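PDB 6NQI: Pre-mRNA splicing factor PRP8 from Cyanidioschyzon merolae, which serves as a core protein of the spliceosome, probably binding U5, U2 and U6 snRNA and pre-mRNA introns, and is represented here by its RNase H-like domain. Local coordinates for residues L67-L70 with R71-P74; I30-T33 with S34-R37. All coordinates share one frame; numbering follows the deposited sequence.

Contact 1: residues L67-L70 with R71-P74; sequences LTML and RSQP
Leu67 and Arg71 meet one turn apart at the C-terminal end of helix 54-71, where the chain leaves the helix for the loop before strand 81-84. The backbone binds them first: Arg71 N donates to Leu67 O at 3.0 Å, an ordinary alpha-helical bond. The next one, from Ser72 N to Thr68 O, is as short but more bent (136° at the hydrogen). Gln73 N then reaches back only three residues, to Leu70 O at 3.0 Å, a shorter step than the two bonds before it. Ser72 adds a side-chain bond of its own: with chi1 at 77° its hydroxyl folds back over the last turn, and OG donates to Met69 O at 3.0 Å. The same carbonyl oxygen has the Gln73 CG methylene 3.2 Å away.

Close backbone bonding thus makes up the tight part. The loose part is the exposed Arg71 side chain, extended from CG to NE and crossing Leu67 at a slant. Within this stretch its head group meets carbon: Leu67 CG lies over one guanidinium face, and Leu67 CD2 comes to 3.4 Å from Arg71 NH1. Having CG anti to the backbone N (chi1 176°) carries the Leu67 branch to that position. Arg71 also touches Tyr102.

The buried side chains Leu67, Leu70 and Met69 pack on the neighbouring elements: Leu67 on Leu96 and Leu97 of helix 90-97, Leu70 on Leu97 and on Trp12 of strand 11-21, and Met69 also on Trp12. Gln73, partly exposed, touches Trp12 too and has Arg37 as the partner of its amide oxygen. The end of helix 54-71 thus touches both strand 11-21 of the central sheet and helix 90-97.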
ATOM      1  N   LEU A  67       9.291   8.461   6.147  1.00 54.03           N
ATOM      2  CA  LEU A  67      10.341   8.599   7.152  1.00 57.23           C
ATOM      3  C   LEU A  67       9.882   8.059   8.505  1.00 58.37           C
ATOM      4  O   LEU A  67      10.652   7.400   9.210  1.00 58.85           O
ATOM      5  CB  LEU A  67      10.795  10.051   7.266  1.00 59.12           C
ATOM      6  CG  LEU A  67      11.826  10.328   8.375  1.00 60.02           C
ATOM      7  CD1 LEU A  67      13.055   9.438   8.267  1.00 59.10           C
ATOM      8  CD2 LEU A  67      12.256  11.795   8.413  1.00 60.18           C
ATOM      9  N   THR A  68       8.627   8.314   8.885  1.00 51.96           N
ATOM     10  CA  THR A  68       8.154   7.838  10.190  1.00 52.65           C
ATOM     11  C   THR A  68       8.077   6.311  10.233  1.00 52.14           C
ATOM     12  O   THR A  68       8.476   5.683  11.230  1.00 53.12           O
ATOM     13  CB  THR A  68       6.797   8.472  10.526  1.00 50.11           C
ATOM     14  OG1 THR A  68       6.947   9.890  10.512  1.00 50.06           O
ATOM     15  CG2 THR A  68       6.356   8.066  11.920  1.00 50.52           C
ATOM     16  N   MET A  69       7.562   5.701   9.162  1.00 67.36           N
ATOM     17  CA  MET A  69       7.491   4.242   9.123  1.00 66.81           C
ATOM     18  C   MET A  69       8.884   3.627   9.139  1.00 68.07           C
ATOM     19  O   MET A  69       9.087   2.571   9.755  1.00 68.51           O
ATOM     20  CB  MET A  69       6.723   3.743   7.888  1.00 63.77           C
ATOM     21  CG  MET A  69       5.258   4.155   7.750  1.00 60.29           C
ATOM     22  SD  MET A  69       4.258   3.979   9.248  1.00 60.83           S
ATOM     23  CE  MET A  69       4.549   2.282   9.717  1.00 62.30           C
ATOM     24  N   LEU A  70       9.863   4.281   8.500  1.00 53.73           N
ATOM     25  CA  LEU A  70      11.240   3.816   8.602  1.00 54.45           C
ATOM     26  C   LEU A  70      11.700   3.859  10.048  1.00 56.25           C
ATOM     27  O   LEU A  70      12.234   2.875  10.578  1.00 57.29           O
ATOM     28  CB  LEU A  70      12.164   4.667   7.724  1.00 54.00           C
ATOM     29  CG  LEU A  70      12.038   4.466   6.211  1.00 51.68           C
ATOM     30  CD1 LEU A  70      12.860   5.496   5.456  1.00 51.14           C
ATOM     31  CD2 LEU A  70      12.388   3.059   5.811  1.00 51.12           C
ATOM     32  N   ARG A  71      11.469   4.991  10.711  1.00 57.59           N
ATOM     33  CA  ARG A  71      11.921   5.161  12.089  1.00 58.91           C
ATOM     34  C   ARG A  71      11.320   4.126  13.023  1.00 59.11           C
ATOM     35  O   ARG A  71      11.912   3.817  14.059  1.00 63.04           O
ATOM     36  CB  ARG A  71      11.572   6.562  12.579  1.00 59.22           C
ATOM     37  CG  ARG A  71      12.419   7.683  12.028  1.00 59.08           C
ATOM     38  CD  ARG A  71      12.208   8.906  12.877  1.00 60.26           C
ATOM     39  NE  ARG A  71      13.265   9.901  12.733  1.00 62.56           N
ATOM     40  CZ  ARG A  71      13.076  11.111  12.214  1.00 61.51           C
ATOM     41  NH1 ARG A  71      11.858  11.451  11.775  1.00 58.97           N
ATOM     42  NH2 ARG A  71      14.108  11.966  12.128  1.00 64.25           N
ATOM     43  N   SER A  72      10.130   3.622  12.718  1.00 70.22           N
ATOM     44  CA  SER A  72       9.509   2.648  13.618  1.00 70.42           C
ATOM     45  C   SER A  72       9.947   1.200  13.386  1.00 71.09           C
ATOM     46  O   SER A  72       9.466   0.319  14.107  1.00 72.27           O
ATOM     47  CB  SER A  72       7.994   2.691  13.491  1.00 68.74           C
ATOM     48  OG  SER A  72       7.619   2.023  12.296  1.00 67.22           O
ATOM     49  N   GLN A  73      10.838   0.914  12.392  1.00 95.12           N
ATOM     50  CA  GLN A  73      11.279  -0.427  12.017  1.00 95.84           C
ATOM     51  C   GLN A  73      12.612  -0.786  12.658  1.00 99.80           C
ATOM     52  O   GLN A  73      13.473   0.082  12.839  1.00101.21           O
ATOM     53  CB  GLN A  73      11.426  -0.545  10.502  1.00 94.77           C
ATOM     54  CG  GLN A  73      10.114  -0.443   9.726  1.00 92.61           C
ATOM     55  CD  GLN A  73       9.189  -1.600   9.970  1.00 91.83           C
ATOM     56  OE1 GLN A  73       9.478  -2.690   9.504  1.00 92.74           O
ATOM     57  NE2 GLN A  73       8.059  -1.379  10.661  1.00 90.37           N
ATOM     58  N   PRO A  74      12.791  -2.047  13.041  1.00 70.65           N
ATOM     59  CA  PRO A  74      14.128  -2.523  13.427  1.00 75.37           C
ATOM     60  C   PRO A  74      15.055  -2.553  12.218  1.00 73.62           C
ATOM     61  O   PRO A  74      14.616  -2.616  11.069  1.00 69.61           O
ATOM     62  CB  PRO A  74      13.867  -3.935  13.967  1.00 78.44           C
ATOM     63  CG  PRO A  74      12.407  -3.965  14.287  1.00 76.51           C
ATOM     64  CD  PRO A  74      11.752  -3.065  13.278  1.00 70.57           C
TER

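Contact 2: residues I30-T33 with S34-R37; sequences IWET and STGR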
ATOM      1  N   ILE A  30       1.323   1.542   1.936  1.00 45.54           N
ATOM      2  CA  ILE A  30       2.671   0.967   1.813  1.00 45.43           C
ATOM      3  C   ILE A  30       2.563  -0.556   1.813  1.00 47.79           C
ATOM      4  O   ILE A  30       2.245  -1.160   2.846  1.00 47.93           O
ATOM      5  CB  ILE A  30       3.614   1.420   2.935  1.00 43.82           C
ATOM      6  CG1 ILE A  30       3.783   2.939   2.929  1.00 41.82           C
ATOM      7  CG2 ILE A  30       4.983   0.672   2.811  1.00 45.89           C
ATOM      8  CD1 ILE A  30       4.669   3.402   4.026  1.00 41.26           C
ATOM      9  N   TRP A  31       2.888  -1.176   0.680  1.00 42.63           N
ATOM     10  CA  TRP A  31       2.911  -2.630   0.529  1.00 43.66           C
ATOM     11  C   TRP A  31       4.346  -3.109   0.715  1.00 44.31           C
ATOM     12  O   TRP A  31       5.256  -2.644   0.021  1.00 44.77           O
ATOM     13  CB  TRP A  31       2.355  -3.037  -0.839  1.00 45.08           C
ATOM     14  CG  TRP A  31       2.557  -4.485  -1.220  1.00 45.42           C
ATOM     15  CD1 TRP A  31       2.592  -5.562  -0.383  1.00 44.40           C
ATOM     16  CD2 TRP A  31       2.747  -5.009  -2.548  1.00 46.95           C
ATOM     17  NE1 TRP A  31       2.810  -6.725  -1.104  1.00 44.65           N
ATOM     18  CE2 TRP A  31       2.902  -6.408  -2.434  1.00 46.02           C
ATOM     19  CE3 TRP A  31       2.798  -4.431  -3.821  1.00 49.04           C
ATOM     20  CZ2 TRP A  31       3.102  -7.230  -3.539  1.00 46.85           C
ATOM     21  CZ3 TRP A  31       2.998  -5.258  -4.922  1.00 50.14           C
ATOM     22  CH2 TRP A  31       3.145  -6.636  -4.769  1.00 49.00           C
ATOM     23  N   GLU A  32       4.555  -3.990   1.682  1.00 48.78           N
ATOM     24  CA  GLU A  32       5.840  -4.639   1.888  1.00 50.00           C
ATOM     25  C   GLU A  32       5.845  -5.953   1.107  1.00 49.48           C
ATOM     26  O   GLU A  32       5.222  -6.936   1.534  1.00 49.33           O
ATOM     27  CB  GLU A  32       6.055  -4.875   3.375  1.00 51.53           C
ATOM     28  CG  GLU A  32       7.424  -5.371   3.694  1.00 52.96           C
ATOM     29  CD  GLU A  32       7.738  -5.265   5.157  1.00 53.28           C
ATOM     30  OE1 GLU A  32       7.306  -6.145   5.936  1.00 53.59           O
ATOM     31  OE2 GLU A  32       8.381  -4.271   5.536  1.00 52.43           O
ATOM     32  N   THR A  33       6.586  -5.980  -0.007  1.00 46.48           N
ATOM     33  CA  THR A  33       6.454  -7.061  -0.991  1.00 45.97           C
ATOM     34  C   THR A  33       6.857  -8.417  -0.425  1.00 45.81           C
ATOM     35  O   THR A  33       6.173  -9.417  -0.661  1.00 45.17           O
ATOM     36  CB  THR A  33       7.277  -6.765  -2.244  1.00 46.56           C
ATOM     37  OG1 THR A  33       8.663  -6.618  -1.885  1.00 47.33           O
ATOM     38  CG2 THR A  33       6.775  -5.507  -2.961  1.00 47.38           C
ATOM     39  N   SER A  34       7.993  -8.489   0.277  1.00 61.09           N
ATOM     40  CA  SER A  34       8.506  -9.785   0.712  1.00 61.36           C
ATOM     41  C   SER A  34       7.564 -10.474   1.691  1.00 61.71           C
ATOM     42  O   SER A  34       7.459 -11.709   1.700  1.00 61.52           O
ATOM     43  CB  SER A  34       9.879  -9.623   1.356  1.00 62.93           C
ATOM     44  OG  SER A  34       9.777  -8.992   2.616  1.00 64.39           O
ATOM     45  N   THR A  35       6.901  -9.704   2.549  1.00 48.76           N
ATOM     46  CA  THR A  35       6.091 -10.276   3.618  1.00 49.87           C
ATOM     47  C   THR A  35       4.590 -10.160   3.406  1.00 49.12           C
ATOM     48  O   THR A  35       3.835 -10.923   4.007  1.00 49.77           O
ATOM     49  CB  THR A  35       6.425  -9.602   4.950  1.00 51.51           C
ATOM     50  OG1 THR A  35       6.258  -8.182   4.807  1.00 47.04           O
ATOM     51  CG2 THR A  35       7.827  -9.889   5.337  1.00 52.19           C
ATOM     52  N   GLY A  36       4.145  -9.172   2.647  1.00 54.20           N
ATOM     53  CA  GLY A  36       2.744  -8.917   2.452  1.00 53.43           C
ATOM     54  C   GLY A  36       2.203  -7.893   3.409  1.00 54.18           C
ATOM     55  O   GLY A  36       1.011  -7.596   3.365  1.00 53.22           O
ATOM     56  N   ARG A  37       3.050  -7.302   4.231  1.00 62.68           N
ATOM     57  CA  ARG A  37       2.556  -6.448   5.292  1.00 62.30           C
ATOM     58  C   ARG A  37       2.088  -5.155   4.655  1.00 60.67           C
ATOM     59  O   ARG A  37       2.753  -4.627   3.771  1.00 60.41           O
ATOM     60  CB  ARG A  37       3.668  -6.233   6.310  1.00 62.52           C
ATOM     61  CG  ARG A  37       3.222  -5.803   7.660  1.00 60.68           C
ATOM     62  CD  ARG A  37       4.343  -5.912   8.681  1.00 61.32           C
ATOM     63  NE  ARG A  37       5.573  -5.276   8.218  1.00 57.99           N
ATOM     64  CZ  ARG A  37       6.499  -4.753   9.022  1.00 59.67           C
ATOM     65  NH1 ARG A  37       6.330  -4.752  10.345  1.00 64.93           N
ATOM     66  NH2 ARG A  37       7.586  -4.203   8.500  1.00 56.43           N
TER
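Glu32 OE1 is gripped by Thr35 OG1 at 2.6 Å and by Arg37 NE at 3.0 Å, and forms a further salt bridge with Arg10. The residues belong to a beta hairpin joining strands 24-32 and 37-43, whose turn ends in a G1 beta bulge: Gly36 and Arg37 both face Glu32. The carboxylate stands beside the turn because the Glu32 chain is extended, with CG anti to the backbone N (chi1 -172°). Arg37 runs alongside it in the same direction and takes it side-on, NE to OE1 and NH2 to OE2, the latter at 3.1 Å and nearly straight (168°). The fit is skewed: NE comes to OE1 from above the carboxylate plane, whereas OE2 lies in the guanidinium plane. Thr35 uses the anti lone pair of OE1. Trp12 NE1 bonds to OE2, and Arg37 NH2 has a second partner in Gln73, so both charged groups are tied into the surrounding fold.

Backbone bonds close the turn. Glu32 N donates to Arg37 O at 2.8 Å, and Glu32 O accepts from Gly36 N at 2.7 Å, with a weak bond from Thr35 N besides. Gly36 has a positive phi of 94°, where a side chain would press on the preceding carbonyl. Just past the strand, the Thr33 CG2 methyl sits 3.9 Å above the centre of the Trp31 ring.

How the contacts relate
Contacts 1 and 2 are in series along the chain, their centres about 14 Å apart, yet they meet directly at two points. Gln73 OE1 lies 2.6 Å from Arg37 NH2, a probable hydrogen bond joining the loop after helix 54-71 to the salt-bridged side of the hairpin. A second meeting point is Met69 CG against Ile30 CD1 at 3.8 Å, which sets the helix on strand 24-32. Trp12 of strand 11-21 touches side chains of both. Such a helix following three antiparallel strands and lying against their sheet is characteristic of the RNase H-like fold. Contact 2 lies about 8 Å from the centre of the chain and contact 1 about 15 Å, centre to centre.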